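Local coordinates for lipoprotein (PDB 3UP9) that probably binds L-methionine as the membrane-anchored substrate-binding lipoprotein of the NlpA family, here holding selenomethionine in its cleft, at residues Q118-S132 and V140-F153. Residues are numbered along the deposited sequence; the frame is centred on the assembly and turned at random.
Sequences QSRALELLATQGLVS and VNINTVTKLKNFDF. With MSE (selenomethionine), chain B.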
# COMPACT_ATOMS: atom_id res chain seq x y z
N GLN A 118 -1.84 -9.26 5.17
CA GLN A 118 -1.30 -10.34 5.99
C GLN A 118 -0.86 -11.49 5.09
O GLN A 118 0.23 -12.09 5.23
CB GLN A 118 -2.34 -10.84 7.02
CG GLN A 118 -1.78 -11.91 7.90
CD GLN A 118 -2.64 -12.28 9.06
OE1 GLN A 118 -2.96 -13.48 9.25
NE2 GLN A 118 -2.98 -11.28 9.90
N SER A 119 -1.70 -11.80 4.13
CA SER A 119 -1.36 -12.82 3.16
C SER A 119 -0.05 -12.46 2.41
O SER A 119 0.87 -13.29 2.30
CB SER A 119 -2.52 -13.07 2.21
OG SER A 119 -2.06 -14.01 1.29
N ARG A 120 0.07 -11.20 1.97
CA ARG A 120 1.26 -10.78 1.25
C ARG A 120 2.57 -10.83 2.13
O ARG A 120 3.63 -11.22 1.64
CB ARG A 120 0.99 -9.41 0.67
CG ARG A 120 2.19 -8.71 0.06
CD ARG A 120 1.75 -7.33 -0.38
NE ARG A 120 2.77 -6.53 -1.05
CZ ARG A 120 2.65 -5.22 -1.22
NH1 ARG A 120 1.55 -4.60 -0.84
NH2 ARG A 120 3.57 -4.54 -1.84
N ALA A 121 2.45 -10.43 3.40
CA ALA A 121 3.53 -10.46 4.40
C ALA A 121 3.97 -11.91 4.69
O ALA A 121 5.17 -12.21 4.78
CB ALA A 121 3.07 -9.76 5.70
N LEU A 122 2.97 -12.80 4.85
CA LEU A 122 3.20 -14.25 4.96
C LEU A 122 3.98 -14.82 3.77
O LEU A 122 4.93 -15.56 3.99
CB LEU A 122 1.90 -15.03 5.26
CG LEU A 122 1.41 -14.78 6.74
CD1 LEU A 122 0.03 -15.39 6.95
CD2 LEU A 122 2.44 -15.26 7.77
N GLU A 123 3.64 -14.43 2.54
CA GLU A 123 4.43 -14.87 1.34
C GLU A 123 5.90 -14.41 1.44
O GLU A 123 6.83 -15.14 1.09
CB GLU A 123 3.87 -14.27 0.04
CG GLU A 123 2.38 -14.35 -0.20
CD GLU A 123 1.88 -15.73 -0.50
OE1 GLU A 123 2.74 -16.65 -0.52
OE2 GLU A 123 0.64 -15.88 -0.71
N LEU A 124 6.08 -13.15 1.86
CA LEU A 124 7.39 -12.56 1.93
C LEU A 124 8.20 -13.39 2.90
O LEU A 124 9.35 -13.69 2.60
CB LEU A 124 7.33 -11.08 2.39
CG LEU A 124 8.70 -10.41 2.52
CD1 LEU A 124 9.35 -10.43 1.13
CD2 LEU A 124 8.51 -9.01 3.08
N LEU A 125 7.60 -13.75 4.05
CA LEU A 125 8.30 -14.57 5.04
C LEU A 125 8.58 -15.99 4.51
O LEU A 125 9.63 -16.55 4.82
CB LEU A 125 7.59 -14.54 6.43
CG LEU A 125 7.43 -13.14 7.12
CD1 LEU A 125 6.54 -13.16 8.36
CD2 LEU A 125 8.78 -12.53 7.45
N ALA A 126 7.66 -16.58 3.71
CA ALA A 126 7.92 -17.85 3.01
C ALA A 126 9.17 -17.78 2.14
O ALA A 126 9.88 -18.75 2.08
CB ALA A 126 6.74 -18.29 2.16
N THR A 127 9.46 -16.65 1.47
CA THR A 127 10.65 -16.59 0.58
C THR A 127 11.91 -16.71 1.41
O THR A 127 12.93 -17.08 0.88
CB THR A 127 10.79 -15.27 -0.26
OG1 THR A 127 10.93 -14.12 0.62
CG2 THR A 127 9.59 -15.10 -1.22
N GLN A 128 11.83 -16.34 2.69
CA GLN A 128 12.93 -16.45 3.67
C GLN A 128 12.99 -17.80 4.46
O GLN A 128 13.81 -17.93 5.35
CB GLN A 128 12.90 -15.26 4.70
CG GLN A 128 12.89 -13.83 4.13
CD GLN A 128 13.95 -13.65 3.09
OE1 GLN A 128 15.13 -13.67 3.40
NE2 GLN A 128 13.55 -13.57 1.82
N GLY A 129 12.17 -18.78 4.12
CA GLY A 129 12.19 -20.08 4.79
C GLY A 129 11.59 -20.09 6.19
O GLY A 129 11.76 -21.07 6.90
N LEU A 130 10.86 -19.04 6.59
CA LEU A 130 10.38 -18.87 7.98
C LEU A 130 8.97 -19.43 8.21
O LEU A 130 8.65 -19.84 9.33
CB LEU A 130 10.48 -17.39 8.40
CG LEU A 130 10.32 -17.00 9.88
CD1 LEU A 130 11.50 -17.56 10.63
CD2 LEU A 130 10.22 -15.49 10.11
N VAL A 131 8.12 -19.42 7.19
CA VAL A 131 6.85 -20.14 7.23
C VAL A 131 6.66 -20.99 5.94
O VAL A 131 7.22 -20.76 4.87
CB VAL A 131 5.63 -19.19 7.44
CG1 VAL A 131 5.83 -18.30 8.68
CG2 VAL A 131 5.36 -18.34 6.20
N SER A 132 5.84 -22.01 6.07
CA SER A 132 5.46 -22.85 4.94
C SER A 132 3.99 -22.57 4.58
O SER A 132 3.14 -22.55 5.48
CB SER A 132 5.67 -24.30 5.35
OG SER A 132 4.75 -25.07 4.70
N VAL A 140 -4.65 -17.83 2.96
CA VAL A 140 -3.34 -17.68 3.67
C VAL A 140 -3.33 -16.63 4.81
O VAL A 140 -3.38 -15.40 4.59
CB VAL A 140 -2.19 -17.33 2.67
CG1 VAL A 140 -0.84 -17.25 3.38
CG2 VAL A 140 -2.14 -18.33 1.52
N ASN A 141 -3.24 -17.14 6.04
CA ASN A 141 -3.27 -16.32 7.25
C ASN A 141 -2.43 -16.92 8.42
O ASN A 141 -1.96 -18.05 8.33
CB ASN A 141 -4.73 -16.04 7.64
CG ASN A 141 -5.49 -17.28 8.13
OD1 ASN A 141 -5.03 -18.04 9.00
ND2 ASN A 141 -6.69 -17.46 7.58
N ILE A 142 -2.23 -16.16 9.50
CA ILE A 142 -1.40 -16.65 10.60
C ILE A 142 -1.80 -18.01 11.19
O ILE A 142 -0.90 -18.74 11.67
CB ILE A 142 -1.16 -15.61 11.74
CG1 ILE A 142 -2.45 -15.18 12.47
CG2 ILE A 142 -0.35 -14.45 11.19
CD1 ILE A 142 -2.23 -14.22 13.65
N ASN A 143 -3.10 -18.37 11.12
CA ASN A 143 -3.58 -19.71 11.55
C ASN A 143 -3.48 -20.83 10.51
O ASN A 143 -3.68 -21.98 10.89
CB ASN A 143 -5.05 -19.68 12.03
CG ASN A 143 -5.33 -18.56 13.01
OD1 ASN A 143 -4.62 -18.37 14.00
ND2 ASN A 143 -6.35 -17.78 12.70
N THR A 144 -3.21 -20.55 9.23
CA THR A 144 -3.14 -21.63 8.22
C THR A 144 -1.73 -21.91 7.67
O THR A 144 -1.55 -22.90 6.98
CB THR A 144 -4.16 -21.44 7.04
OG1 THR A 144 -3.68 -20.45 6.12
CG2 THR A 144 -5.55 -21.03 7.56
N VAL A 145 -0.74 -21.08 7.99
CA VAL A 145 0.67 -21.32 7.58
C VAL A 145 1.36 -22.19 8.66
O VAL A 145 0.80 -22.35 9.75
CB VAL A 145 1.41 -20.01 7.30
CG1 VAL A 145 0.67 -19.28 6.20
CG2 VAL A 145 1.53 -19.15 8.56
N THR A 146 2.49 -22.83 8.35
CA THR A 146 3.20 -23.66 9.33
C THR A 146 4.47 -22.92 9.64
O THR A 146 5.20 -22.58 8.73
CB THR A 146 3.60 -25.08 8.82
OG1 THR A 146 2.44 -25.77 8.35
CG2 THR A 146 4.30 -25.92 9.92
N LYS A 147 4.73 -22.69 10.92
CA LYS A 147 5.89 -21.93 11.36
C LYS A 147 7.07 -22.87 11.27
O LYS A 147 6.96 -24.02 11.67
CB LYS A 147 5.66 -21.36 12.78
CG LYS A 147 5.00 -19.97 12.76
CD LYS A 147 3.88 -19.71 13.77
CE LYS A 147 4.26 -20.07 15.20
NZ LYS A 147 3.33 -19.33 16.09
N LEU A 148 8.18 -22.44 10.67
CA LEU A 148 9.36 -23.34 10.52
C LEU A 148 10.47 -23.06 11.54
O LEU A 148 11.46 -23.79 11.59
CB LEU A 148 9.89 -23.35 9.08
CG LEU A 148 8.92 -23.87 8.00
CD1 LEU A 148 9.49 -23.55 6.61
CD2 LEU A 148 8.65 -25.34 8.14
N LYS A 149 10.30 -22.03 12.36
CA LYS A 149 11.15 -21.76 13.54
C LYS A 149 10.18 -21.41 14.68
O LYS A 149 9.01 -21.16 14.44
CB LYS A 149 12.13 -20.59 13.25
CG LYS A 149 13.07 -20.80 12.06
CD LYS A 149 14.19 -21.83 12.33
CE LYS A 149 15.06 -22.21 11.11
NZ LYS A 149 16.25 -21.36 10.81
N ASN A 150 10.64 -21.42 15.92
CA ASN A 150 9.76 -21.12 17.04
C ASN A 150 9.66 -19.61 17.33
O ASN A 150 10.56 -19.01 17.93
CB ASN A 150 10.21 -21.86 18.30
CG ASN A 150 9.25 -21.65 19.45
OD1 ASN A 150 9.56 -20.97 20.42
ND2 ASN A 150 8.04 -22.20 19.33
N PHE A 151 8.57 -19.00 16.88
CA PHE A 151 8.29 -17.61 17.18
C PHE A 151 6.75 -17.44 17.20
O PHE A 151 6.04 -18.37 16.87
CB PHE A 151 8.94 -16.72 16.10
CG PHE A 151 8.28 -16.84 14.74
CD1 PHE A 151 8.66 -17.85 13.85
CD2 PHE A 151 7.28 -15.97 14.36
CE1 PHE A 151 8.02 -17.97 12.62
CE2 PHE A 151 6.62 -16.11 13.13
CZ PHE A 151 6.99 -17.11 12.28
N ASP A 152 6.25 -16.26 17.58
CA ASP A 152 4.84 -15.91 17.52
C ASP A 152 4.60 -14.70 16.64
O ASP A 152 5.34 -13.72 16.71
CB ASP A 152 4.31 -15.61 18.93
CG ASP A 152 4.46 -16.79 19.84
OD1 ASP A 152 4.10 -17.91 19.42
OD2 ASP A 152 4.95 -16.61 20.97
N PHE A 153 3.55 -14.76 15.83
CA PHE A 153 3.06 -13.57 15.17
C PHE A 153 2.23 -12.74 16.12
O PHE A 153 1.54 -13.26 16.99
CB PHE A 153 2.18 -13.92 13.98
CG PHE A 153 2.93 -14.50 12.82
CD1 PHE A 153 3.68 -13.69 12.00
CD2 PHE A 153 2.83 -15.86 12.51
CE1 PHE A 153 4.35 -14.22 10.92
CE2 PHE A 153 3.48 -16.38 11.41
CZ PHE A 153 4.25 -15.56 10.62
N MSE B . 0.34 1.50 -0.21
CA MSE B . 0.18 0.08 0.17
C MSE B . 1.07 -0.84 -0.63
O MSE B . 1.33 -0.58 -1.83
OXT MSE B . 1.49 -1.85 -0.04
CB MSE B . -1.25 -0.35 -0.03
CG MSE B . -1.55 -1.80 0.47
SE MSE B . -3.39 -2.24 0.15
CE MSE B . -4.38 -0.78 1.09
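A short antiparallel beta ribbon joins helix 115-127 to strand 151-156, the edge of the five-stranded sheet in one lobe of this periplasmic-binding-protein-type fold, and illustrates how the chain leaving a helix folds back to pack along it. In the ribbon, Ser132 and Thr146 form a hydrogen-bonded pair, Ser132 N reaching Thr146 O at 2.8 Å with Thr146 N returning to Ser132 O. Beyond the ribbon a single bond runs from Leu148 N to Leu130 O, the donor lying above the carbonyl plane. Between the helix and strand 151-156, Leu122 CD2 lies 3.4 Å from Phe153 CZ, while Leu125 CD1 and Val131 CG1 meet the edge of that ring; Phe151 CE2 sits over the centre of one face. Leu122 CG stands anti to its own carbonyl carbon (chi1 -71°), and CD1 meets the Asn141 backbone and Val145 CG1. Gln118 stretches out fully as far as its amide, whose OE1 accepts Ile142 N at 2.8 Å, nearly straight at 160°, and whose NE2 bonds Ile112 O and Glu155. A leucine in its place would probably cost Ile142 N this acceptor, and Ile112 O and Glu155 this donor. On another side of the helix, Arg120 gives NH1 to the selenomethionine carboxylate at OXT (2.9 Å).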